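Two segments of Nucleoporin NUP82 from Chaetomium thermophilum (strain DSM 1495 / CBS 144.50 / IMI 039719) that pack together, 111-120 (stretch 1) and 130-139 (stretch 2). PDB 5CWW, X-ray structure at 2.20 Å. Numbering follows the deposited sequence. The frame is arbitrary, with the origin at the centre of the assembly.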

# COMPACT_ATOMS: atom_id res chain seq x y z
N THR B 111 -17.67 18.88 7.30
CA THR B 111 -17.74 17.53 6.76
C THR B 111 -18.65 16.66 7.63
O THR B 111 -18.93 17.01 8.78
N PRO B 112 -19.11 15.52 7.09
CA PRO B 112 -19.96 14.61 7.85
C PRO B 112 -19.19 13.53 8.62
O PRO B 112 -19.81 12.60 9.12
N VAL B 113 -17.87 13.66 8.72
CA VAL B 113 -17.08 12.65 9.41
C VAL B 113 -17.44 12.60 10.90
O VAL B 113 -17.92 13.58 11.46
N ALA B 114 -17.20 11.45 11.52
CA ALA B 114 -17.52 11.25 12.93
C ALA B 114 -16.26 11.19 13.79
O ALA B 114 -16.33 11.00 15.00
N ASP B 115 -15.10 11.35 13.16
CA ASP B 115 -13.83 11.35 13.88
C ASP B 115 -12.82 12.25 13.16
O ASP B 115 -13.04 12.63 12.01
N ASP B 116 -11.73 12.58 13.84
CA ASP B 116 -10.71 13.46 13.29
C ASP B 116 -10.19 12.95 11.95
O ASP B 116 -9.88 11.76 11.80
N ILE B 117 -10.11 13.84 10.97
CA ILE B 117 -9.57 13.49 9.66
C ILE B 117 -8.09 13.13 9.79
O ILE B 117 -7.34 13.80 10.49
N ARG B 118 -7.69 12.08 9.08
CA ARG B 118 -6.32 11.59 9.13
C ARG B 118 -5.59 11.86 7.82
O ARG B 118 -4.40 12.18 7.82
N GLN B 119 -6.30 11.73 6.70
CA GLN B 119 -5.69 11.87 5.39
C GLN B 119 -6.59 12.58 4.39
O GLN B 119 -7.81 12.36 4.36
N LEU B 120 -5.98 13.44 3.58
CA LEU B 120 -6.63 14.03 2.41
C LEU B 120 -5.84 13.64 1.17
O LEU B 120 -4.63 13.87 1.11
N ALA B 130 -10.43 12.66 -1.61
CA ALA B 130 -10.67 11.56 -0.69
C ALA B 130 -10.38 12.01 0.74
O ALA B 130 -9.32 12.58 1.01
N VAL B 131 -11.33 11.76 1.64
CA VAL B 131 -11.24 12.21 3.03
C VAL B 131 -11.31 11.02 3.98
O VAL B 131 -12.35 10.38 4.10
N LEU B 132 -10.20 10.75 4.65
CA LEU B 132 -10.07 9.56 5.49
C LEU B 132 -10.00 9.87 6.97
O LEU B 132 -9.25 10.75 7.41
N THR B 133 -10.80 9.14 7.74
CA THR B 133 -10.60 9.03 9.18
C THR B 133 -9.77 7.77 9.38
O THR B 133 -9.17 7.27 8.43
N SER B 134 -9.75 7.24 10.60
CA SER B 134 -9.04 5.99 10.84
C SER B 134 -9.70 4.82 10.11
O SER B 134 -9.01 3.91 9.65
N HIS B 135 -11.03 4.87 9.98
CA HIS B 135 -11.79 3.75 9.42
C HIS B 135 -12.70 4.13 8.25
O HIS B 135 -13.03 3.27 7.43
N THR B 136 -13.10 5.39 8.18
CA THR B 136 -14.09 5.82 7.19
C THR B 136 -13.47 6.57 6.02
O THR B 136 -12.37 7.11 6.12
N VAL B 137 -14.19 6.58 4.90
CA VAL B 137 -13.75 7.26 3.69
C VAL B 137 -14.90 8.04 3.07
O VAL B 137 -15.94 7.47 2.74
N HIS B 138 -14.71 9.35 2.91
CA HIS B 138 -15.66 10.19 2.20
C HIS B 138 -15.01 10.79 0.96
O HIS B 138 -13.82 11.09 0.97
N ILE B 139 -15.80 10.96 -0.09
CA ILE B 139 -15.34 11.61 -1.31
C ILE B 139 -16.00 12.98 -1.42
O ILE B 139 -17.23 13.08 -1.53

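Where two strands part company, side chains must take over the packing that backbone pairing began, and this pair of segments from NUP82 is a compact example. Q119 and L120 run antiparallel to L132 and V131, and the pairing is anchored at L132: its N donates to Q119 O at 2.9 Å, while its O accepts from Q119 N at 3.2 Å and from R118 N at 2.6 Å. With the backbones held this close, the L132 side chain (chi1 m, chi2 p) lies on the same face of the sheet as Q119 (chi1 m, chi2 t), and the two CB atoms are 3.9 Å apart.

V131, in the t rotamer, occupies the other face and gathers three aliphatic side chains of the first stretch, those of L120, I117 and V113. Both its CG1 and its CG2 lie 4.0 Å from L120 CD2, and CG1 also reaches I117 CD1 at 3.9 Å and V113 CG1 at 4.3 Å. V113, in the m rotamer, extends this apolar patch to H138, its CG1 standing 3.8 Å from H138 ND1; P112 CG approaches H138 CD2 at 3.6 Å.

Beyond the strand pairing, T133 covers the most surface. Its p rotamer divides the side chain's work: CG2 packs 3.4 Å from D115 O and 3.9 Å from V113 CB, while OG1 serves its own turn, accepting from T136 N at 2.8 Å and sharing a very short 2.3 Å hydrogen bond with T136 OG1. The next residue, S134, lies over one face of the R118 guanidinium, with its CB 3.8 Å from R118 NH1. A water completes this end of the contact, donating to D116 O at 3.0 Å and accepting from S134 N at 3.2 Å, so that it bridges backbone groups of the two stretches that do not pair directly.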

# COMPACT_ATOMS: atom_id res chain seq x y z
CB THR B 111 -16.35 16.87 6.68
OG1 THR B 111 -15.93 16.47 7.99
CG2 THR B 111 -15.33 17.84 6.10
CB PRO B 112 -20.82 13.97 6.76
CG PRO B 112 -19.91 13.91 5.58
CD PRO B 112 -19.03 15.14 5.67
CB VAL B 113 -15.56 12.91 9.27
CG1 VAL B 113 -15.15 12.85 7.79
CG2 VAL B 113 -15.16 14.24 9.92
CB ALA B 114 -18.33 9.98 13.11
CB ASP B 115 -13.28 9.92 13.99
CG ASP B 115 -12.35 9.75 15.18
OD1 ASP B 115 -11.80 10.76 15.67
OD2 ASP B 115 -12.16 8.59 15.61
CB ASP B 116 -9.55 13.61 14.27
CG ASP B 116 -9.95 14.32 15.54
OD1 ASP B 116 -10.79 15.24 15.48
OD2 ASP B 116 -9.41 13.96 16.61
CB ILE B 117 -9.75 14.64 8.66
CG1 ILE B 117 -11.24 14.94 8.46
CG2 ILE B 117 -9.09 14.31 7.32
CD1 ILE B 117 -11.53 16.19 7.67
CB ARG B 118 -6.30 10.09 9.43
CG ARG B 118 -6.79 9.73 10.82
CD ARG B 118 -5.76 10.06 11.88
NE ARG B 118 -6.23 9.72 13.23
CZ ARG B 118 -6.17 8.50 13.75
NH1 ARG B 118 -5.66 7.49 13.06
NH2 ARG B 118 -6.61 8.30 14.99
CB GLN B 119 -5.31 10.50 4.82
CG GLN B 119 -4.48 9.62 5.75
CD GLN B 119 -3.89 8.43 5.03
OE1 GLN B 119 -3.27 8.56 3.97
NE2 GLN B 119 -4.09 7.24 5.59
CB LEU B 120 -6.69 15.56 2.54
CG LEU B 120 -7.38 16.13 3.78
CD1 LEU B 120 -7.24 17.64 3.80
CD2 LEU B 120 -8.84 15.71 3.82
CB ALA B 130 -9.82 10.35 -1.06
CB VAL B 131 -12.37 13.20 3.37
CG1 VAL B 131 -12.22 13.71 4.80
CG2 VAL B 131 -12.37 14.36 2.39
CB LEU B 132 -8.82 8.77 5.10
CG LEU B 132 -8.88 7.88 3.86
CD1 LEU B 132 -9.06 8.70 2.59
CD2 LEU B 132 -7.63 7.02 3.78
CB THR B 133 -11.93 8.95 9.95
OG1 THR B 133 -12.65 7.79 9.55
CG2 THR B 133 -12.77 10.19 9.69
CB SER B 134 -8.98 5.70 12.35
OG SER B 134 -10.28 5.72 12.92
CB HIS B 135 -12.64 3.10 10.51
CG HIS B 135 -11.85 2.30 11.50
ND1 HIS B 135 -11.03 2.88 12.45
CD2 HIS B 135 -11.74 0.96 11.68
CE1 HIS B 135 -10.46 1.93 13.17
NE2 HIS B 135 -10.88 0.76 12.73
CB THR B 136 -15.17 6.73 7.84
OG1 THR B 136 -14.57 7.96 8.26
CG2 THR B 136 -15.81 6.03 9.04
CB VAL B 137 -13.18 6.27 2.65
CG1 VAL B 137 -12.66 7.02 1.43
CG2 VAL B 137 -12.08 5.42 3.25
CB HIS B 138 -16.18 11.31 3.10
CG HIS B 138 -17.08 10.83 4.20
ND1 HIS B 138 -16.61 10.26 5.36
CD2 HIS B 138 -18.43 10.85 4.32
CE1 HIS B 138 -17.62 9.94 6.14
NE2 HIS B 138 -18.74 10.29 5.53
CB ILE B 139 -15.66 10.79 -2.57
CG1 ILE B 139 -15.13 9.36 -2.43
CG2 ILE B 139 -15.10 11.47 -3.82
CD1 ILE B 139 -13.63 9.27 -2.20
O HOH W 1 -9.93 9.12 13.21